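Local coordinates for zinc phosphodiesterase ELAC protein 1 (Homo sapiens, PDB 3ZWF) that cleaves tRNA 3' ends as a zinc-dependent phosphodiesterase and takes part in tRNA repair by removing a 2',3'-cyclic phosphate, at residues F33-E37 with G63-L69; P123-P129 with R177-P183. All blocks are in the same frame, centred on the assembly; numbering follows the deposited sequence.

Interaction 1 (33-37 with 63-69) and interaction 2 (123-129 with 177-183) lie on different sides of the dinuclear zinc centre, interaction 1 supplying two protein ligands and interaction 2 one. Asp64 and His65 of interaction 1 bind one zinc ion, while His180 of interaction 2 binds the other, 2.3 Å from its NE2. One water joins the two sites, its oxygen 2.2 Å from the first zinc and 2.1 Å from the second. Asp251 binds both ions; His311 completes the first set of protein ligands, His60 and His62 the second. The contacts do not touch: their centres are 19 Å apart and their nearest atoms about 6 Å.

Interaction 1. Residues F33-E37 with G63-L69; sequences FDCGE and GDHFFGL. With ZN (zinc ion), chain D.
The carboxylate of Asp34 lies against the imidazole of His65, its OD2 at the ring edge and the two planes 82° apart. His65 ND1 gives its hydrogen to Asp34 OD2 over 2.8 Å; the bond is nearly straight (166°) and stays in the ring plane, yet meets the oxygen from above the carboxylate plane. With CG beside its backbone N (chi1 -56°), His65 directs NE2 to the zinc ion, 2.2 Å away. The ring is thus held at both nitrogens, which fixes its rotation, and the negative charge of Asp34 would probably make NE2 a stronger donor to the metal. Thr59 OG1, also bonded to Asp34 OD2, steadies this second-shell carboxylate. Asp64 adds OD2 to the same zinc at 2.2 Å. Backbone bonds brace the loops: Cys35 N reaches His65 O at 2.9 Å, and Cys35 O takes a weak bond from Gly68 N. Close by, Cys35 SG rests 3.5 Å from Gly68 C, and Gly36 CA comes within 3.2 Å of Asp64 O. A water spans Glu37 N and Gly63 O, while the carboxylate of Glu37 reaches Gly38 and Gln40 of the second subunit. The arrangement belongs to the metallo-beta-lactamase fold, whose HxHxDH motif (His60, His62, Asp64, His65) has its last histidine held from behind by Asp34 of the loop after strand 29-33.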
loop_
_atom_site.group_PDB
_atom_site.type_symbol
_atom_site.label_atom_id
_atom_site.label_comp_id
_atom_site.label_asym_id
_atom_site.label_seq_id
_atom_site.Cartn_x
_atom_site.Cartn_y
_atom_site.Cartn_z
ATOM N N PHE A 33 8.402 4.564 12.525
ATOM C CA PHE A 33 9.192 5.438 11.672
ATOM C C PHE A 33 9.142 4.856 10.267
ATOM O O PHE A 33 9.715 3.788 9.997
ATOM C CB PHE A 33 10.640 5.556 12.184
ATOM C CG PHE A 33 10.749 6.308 13.455
ATOM C CD1 PHE A 33 10.527 5.681 14.677
ATOM C CD2 PHE A 33 11.030 7.682 13.455
ATOM C CE1 PHE A 33 10.619 6.416 15.898
ATOM C CE2 PHE A 33 11.084 8.402 14.644
ATOM C CZ PHE A 33 10.884 7.764 15.862
ATOM N N ASP A 34 8.425 5.584 9.412
ATOM C CA ASP A 34 8.097 5.219 8.021
ATOM C C ASP A 34 7.109 4.055 7.926
ATOM O O ASP A 34 6.919 3.265 8.853
ATOM C CB ASP A 34 9.351 5.019 7.156
ATOM C CG ASP A 34 10.049 6.386 6.803
ATOM O OD1 ASP A 34 9.396 7.397 6.927
ATOM O OD2 ASP A 34 11.215 6.390 6.371
ATOM N N CYS A 35 6.446 4.021 6.788
ATOM C CA CYS A 35 5.310 3.112 6.596
ATOM C C CYS A 35 5.114 2.780 5.122
ATOM O O CYS A 35 4.120 3.117 4.500
ATOM C CB CYS A 35 4.038 3.705 7.216
ATOM S SG CYS A 35 2.732 2.499 7.470
ATOM N N GLY A 36 6.119 2.177 4.542
ATOM C CA GLY A 36 5.987 1.626 3.173
ATOM C C GLY A 36 4.895 0.588 3.028
ATOM O O GLY A 36 4.392 0.017 4.014
ATOM N N GLU A 37 4.550 0.322 1.773
ATOM C CA GLU A 37 3.560 -0.673 1.474
ATOM C C GLU A 37 3.955 -2.010 2.096
ATOM O O GLU A 37 5.122 -2.408 2.055
ATOM C CB GLU A 37 3.439 -0.797 -0.041
ATOM C CG GLU A 37 2.496 -1.916 -0.395
ATOM C CD GLU A 37 1.950 -1.877 -1.801
ATOM O OE1 GLU A 37 2.256 -0.981 -2.605
ATOM O OE2 GLU A 37 1.200 -2.794 -2.085
ATOM N N GLY A 63 6.950 6.875 -2.014
ATOM C CA GLY A 63 5.959 5.879 -1.697
ATOM C C GLY A 63 6.393 4.707 -0.827
ATOM O O GLY A 63 5.592 4.189 -0.034
ATOM N N ASP A 64 7.667 4.327 -0.921
ATOM C CA ASP A 64 8.246 3.251 -0.124
ATOM C C ASP A 64 8.406 3.619 1.357
ATOM O O ASP A 64 8.824 2.780 2.156
ATOM C CB ASP A 64 9.624 2.733 -0.670
ATOM C CG ASP A 64 10.616 3.807 -0.938
ATOM O OD1 ASP A 64 10.291 4.859 -1.564
ATOM O OD2 ASP A 64 11.766 3.598 -0.501
ATOM N N HIS A 65 8.035 4.863 1.690
ATOM C CA HIS A 65 8.014 5.324 3.076
ATOM C C HIS A 65 6.627 5.709 3.606
ATOM O O HIS A 65 6.523 6.063 4.792
ATOM C CB HIS A 65 9.040 6.474 3.229
ATOM C CG HIS A 65 10.409 6.067 2.793
ATOM N ND1 HIS A 65 11.427 5.773 3.682
ATOM C CD2 HIS A 65 10.909 5.838 1.560
ATOM C CE1 HIS A 65 12.487 5.389 2.995
ATOM N NE2 HIS A 65 12.194 5.415 1.709
ATOM N N PHE A 66 5.580 5.717 2.765
ATOM C CA PHE A 66 4.260 6.105 3.251
ATOM C C PHE A 66 3.045 5.466 2.592
ATOM O O PHE A 66 1.955 5.587 3.122
ATOM C CB PHE A 66 4.051 7.628 3.273
ATOM C CG PHE A 66 3.716 8.247 1.972
ATOM C CD1 PHE A 66 4.692 8.527 1.054
ATOM C CD2 PHE A 66 2.391 8.612 1.658
ATOM C CE1 PHE A 66 4.377 9.107 -0.186
ATOM C CE2 PHE A 66 2.091 9.223 0.441
ATOM C CZ PHE A 66 3.105 9.478 -0.471
ATOM N N PHE A 67 3.231 4.759 1.488
ATOM C CA PHE A 67 2.075 4.171 0.801
ATOM C C PHE A 67 1.358 3.132 1.664
ATOM O O PHE A 67 0.192 2.810 1.375
ATOM C CB PHE A 67 2.445 3.533 -0.549
ATOM C CG PHE A 67 2.631 4.483 -1.687
ATOM C CD1 PHE A 67 2.322 5.831 -1.611
ATOM C CD2 PHE A 67 3.184 4.006 -2.855
ATOM C CE1 PHE A 67 2.538 6.654 -2.705
ATOM C CE2 PHE A 67 3.396 4.844 -3.951
ATOM C CZ PHE A 67 3.089 6.156 -3.858
ATOM N N GLY A 68 2.031 2.567 2.657
ATOM C CA GLY A 68 1.407 1.655 3.621
ATOM C C GLY A 68 0.539 2.284 4.702
ATOM O O GLY A 68 -0.122 1.581 5.481
ATOM N N LEU A 69 0.574 3.605 4.789
ATOM C CA LEU A 69 -0.102 4.329 5.882
ATOM C C LEU A 69 -1.634 4.226 5.912
ATOM O O LEU A 69 -2.218 3.938 6.944
ATOM C CB LEU A 69 0.428 5.786 5.982
ATOM C CG LEU A 69 -0.019 6.543 7.229
ATOM C CD1 LEU A 69 0.343 5.791 8.512
ATOM C CD2 LEU A 69 0.754 7.887 7.194
HETATM ZN ZN ZN D . 13.358 5.043 -0.110
HETATM O O HOH W 1 5.637 1.261 -0.588
HETATM O O HOH W 2 12.230 6.575 -1.151
#

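Interaction 2. Residues P123-P129 with R177-P183; sequences PTADQCP and RLFHRIP. With ZN (zinc ion), chain E; PO4 (phosphate ion), chain F.
Gln127 lies across the aliphatic part of Arg177 at about a right angle, in the close-packed middle of the contact. Its extended chain brings NE2 to Leu178 O, 3.1 Å away, in a bond that lies in the planes of both amide and carbonyl. OE1 accepts from Thr124 N, so both ends of the amide are held. Gln127 O sits over one face of the Phe179 ring, as does Cys128 CA in a CH-pi contact; Asp126 O meets the ring edge. Pro123 CB presses on Pro183 CB at 3.5 Å. Looser is exposed Asp126, whose salt bridge to Arg177 is long, OD1 to NH1 at 3.5 Å; Thr124 OG1 bridges the two charged groups with shorter bonds, accepting from NH1 (2.9 Å) and donating to OD1. Arg181 leaves the contact for the metal site, its NH1 shared between His287 O and O1 of a phosphate, probably a crystallisation ion that may mimic an RNA phosphate. That oxygen also binds the zinc ion held by His180, whose ND1 is bonded to Gly288 O. The bond from His180 N to Gln127 O (3.1 Å) fixes the backbone of this zinc ligand and so probably helps set its place in the site.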
loop_
_atom_site.group_PDB
_atom_site.type_symbol
_atom_site.label_atom_id
_atom_site.label_comp_id
_atom_site.label_asym_id
_atom_site.label_seq_id
_atom_site.Cartn_x
_atom_site.Cartn_y
_atom_site.Cartn_z
ATOM N N PRO A 123 9.483 21.814 4.788
ATOM C CA PRO A 123 10.855 21.733 4.326
ATOM C C PRO A 123 11.389 23.048 3.741
ATOM O O PRO A 123 10.635 23.993 3.473
ATOM C CB PRO A 123 10.786 20.663 3.259
ATOM C CG PRO A 123 9.408 20.790 2.729
ATOM C CD PRO A 123 8.542 21.194 3.837
ATOM N N THR A 124 12.700 23.089 3.558
ATOM C CA THR A 124 13.338 24.203 2.869
ATOM C C THR A 124 13.766 23.713 1.482
ATOM O O THR A 124 14.023 22.522 1.277
ATOM C CB THR A 124 14.477 24.830 3.654
ATOM O OG1 THR A 124 15.534 23.884 3.830
ATOM C CG2 THR A 124 13.961 25.329 5.002
ATOM N N ALA A 125 13.861 24.672 0.562
ATOM C CA ALA A 125 14.117 24.395 -0.864
ATOM C C ALA A 125 15.504 23.762 -1.087
ATOM O O ALA A 125 15.704 22.995 -2.032
ATOM C CB ALA A 125 13.987 25.707 -1.679
ATOM N N ASP A 126 16.450 24.056 -0.189
ATOM C CA ASP A 126 17.819 23.524 -0.326
ATOM C C ASP A 126 17.980 22.077 0.185
ATOM O O ASP A 126 19.073 21.587 0.304
ATOM C CB ASP A 126 18.884 24.458 0.293
ATOM C CG ASP A 126 18.721 24.666 1.804
ATOM O OD1 ASP A 126 17.683 24.312 2.376
ATOM O OD2 ASP A 126 19.647 25.230 2.438
ATOM N N GLN A 127 16.858 21.406 0.445
ATOM C CA GLN A 127 16.853 20.005 0.824
ATOM C C GLN A 127 16.771 19.101 -0.394
ATOM O O GLN A 127 16.766 17.903 -0.249
ATOM C CB GLN A 127 15.662 19.685 1.711
ATOM C CG GLN A 127 15.818 20.243 3.121
ATOM C CD GLN A 127 14.715 19.758 4.046
ATOM O OE1 GLN A 127 13.793 20.503 4.358
ATOM N NE2 GLN A 127 14.801 18.479 4.476
ATOM N N CYS A 128 16.647 19.684 -1.579
ATOM C CA CYS A 128 16.625 18.869 -2.783
ATOM C C CYS A 128 17.153 19.665 -3.966
ATOM O O CYS A 128 17.375 20.855 -3.847
ATOM C CB CYS A 128 15.212 18.341 -3.022
ATOM S SG CYS A 128 14.000 19.593 -3.305
ATOM N N PRO A 129 17.370 19.008 -5.117
ATOM C CA PRO A 129 18.044 19.728 -6.194
ATOM C C PRO A 129 17.206 20.851 -6.786
ATOM O O PRO A 129 15.978 20.830 -6.698
ATOM C CB PRO A 129 18.307 18.631 -7.242
ATOM C CG PRO A 129 18.312 17.380 -6.467
ATOM C CD PRO A 129 17.265 17.575 -5.424
ATOM N N ARG A 177 16.852 18.454 8.893
ATOM C CA ARG A 177 16.777 18.424 7.444
ATOM C C ARG A 177 17.900 17.587 6.847
ATOM O O ARG A 177 19.090 17.723 7.240
ATOM C CB ARG A 177 16.853 19.823 6.857
ATOM C CG ARG A 177 15.703 20.740 7.297
ATOM C CD ARG A 177 15.940 22.158 6.807
ATOM N NE ARG A 177 17.116 22.713 7.447
ATOM C CZ ARG A 177 17.831 23.730 6.990
ATOM N NH1 ARG A 177 17.499 24.352 5.865
ATOM N NH2 ARG A 177 18.896 24.136 7.672
ATOM N N LEU A 178 17.478 16.759 5.900
ATOM C CA LEU A 178 18.355 15.966 5.047
ATOM C C LEU A 178 18.232 16.375 3.591
ATOM O O LEU A 178 17.282 17.059 3.219
ATOM C CB LEU A 178 18.031 14.459 5.171
ATOM C CG LEU A 178 17.982 13.907 6.593
ATOM C CD1 LEU A 178 17.656 12.415 6.633
ATOM C CD2 LEU A 178 19.350 14.090 7.282
ATOM N N PHE A 179 19.224 16.014 2.788
ATOM C CA PHE A 179 19.222 16.274 1.355
ATOM C C PHE A 179 18.884 14.982 0.623
ATOM O O PHE A 179 19.550 13.970 0.814
ATOM C CB PHE A 179 20.568 16.770 0.865
ATOM C CG PHE A 179 20.517 17.322 -0.520
ATOM C CD1 PHE A 179 20.687 16.493 -1.630
ATOM C CD2 PHE A 179 20.232 18.685 -0.730
ATOM C CE1 PHE A 179 20.566 17.011 -2.927
ATOM C CE2 PHE A 179 20.138 19.215 -2.034
ATOM C CZ PHE A 179 20.299 18.357 -3.132
ATOM N N HIS A 180 17.851 15.029 -0.217
ATOM C CA HIS A 180 17.435 13.879 -0.979
ATOM C C HIS A 180 16.837 14.377 -2.308
ATOM O O HIS A 180 16.832 15.587 -2.578
ATOM C CB HIS A 180 16.489 13.044 -0.109
ATOM C CG HIS A 180 16.051 11.728 -0.708
ATOM N ND1 HIS A 180 16.919 10.800 -1.260
ATOM C CD2 HIS A 180 14.814 11.182 -0.792
ATOM C CE1 HIS A 180 16.214 9.757 -1.696
ATOM N NE2 HIS A 180 14.941 9.960 -1.411
ATOM N N ARG A 181 16.316 13.472 -3.137
ATOM C CA ARG A 181 15.672 13.867 -4.398
ATOM C C ARG A 181 14.442 14.729 -4.148
ATOM O O ARG A 181 14.096 15.618 -4.943
ATOM C CB ARG A 181 15.247 12.618 -5.227
ATOM C CG ARG A 181 16.362 11.728 -5.636
ATOM C CD ARG A 181 15.968 10.789 -6.807
ATOM N NE ARG A 181 14.721 10.024 -6.629
ATOM C CZ ARG A 181 14.530 9.064 -5.716
ATOM N NH1 ARG A 181 15.469 8.749 -4.811
ATOM N NH2 ARG A 181 13.367 8.429 -5.679
ATOM N N ILE A 182 13.772 14.470 -3.025
ATOM C CA ILE A 182 12.734 15.365 -2.488
ATOM C C ILE A 182 13.156 15.623 -1.055
ATOM O O ILE A 182 14.043 14.919 -0.555
ATOM C CB ILE A 182 11.305 14.772 -2.547
ATOM C CG1 ILE A 182 11.146 13.502 -1.740
ATOM C CG2 ILE A 182 10.907 14.553 -4.024
ATOM C CD1 ILE A 182 9.715 13.090 -1.569
ATOM N N PRO A 183 12.557 16.630 -0.387
ATOM C CA PRO A 183 13.018 16.870 0.974
ATOM C C PRO A 183 12.774 15.689 1.911
ATOM O O PRO A 183 11.723 15.028 1.853
ATOM C CB PRO A 183 12.221 18.083 1.406
ATOM C CG PRO A 183 11.902 18.803 0.088
ATOM C CD PRO A 183 11.644 17.677 -0.843
HETATM ZN ZN ZN E . 13.396 8.272 -1.253
HETATM P P PO4 F . 14.222 5.677 -3.225
HETATM O O1 PO4 F . 14.433 7.158 -2.819
HETATM O O2 PO4 F . 12.773 5.676 -3.942
HETATM O O3 PO4 F . 14.047 4.807 -2.045
HETATM O O4 PO4 F . 15.259 5.361 -4.245
HETATM O O HOH W 2 12.230 6.575 -1.151
#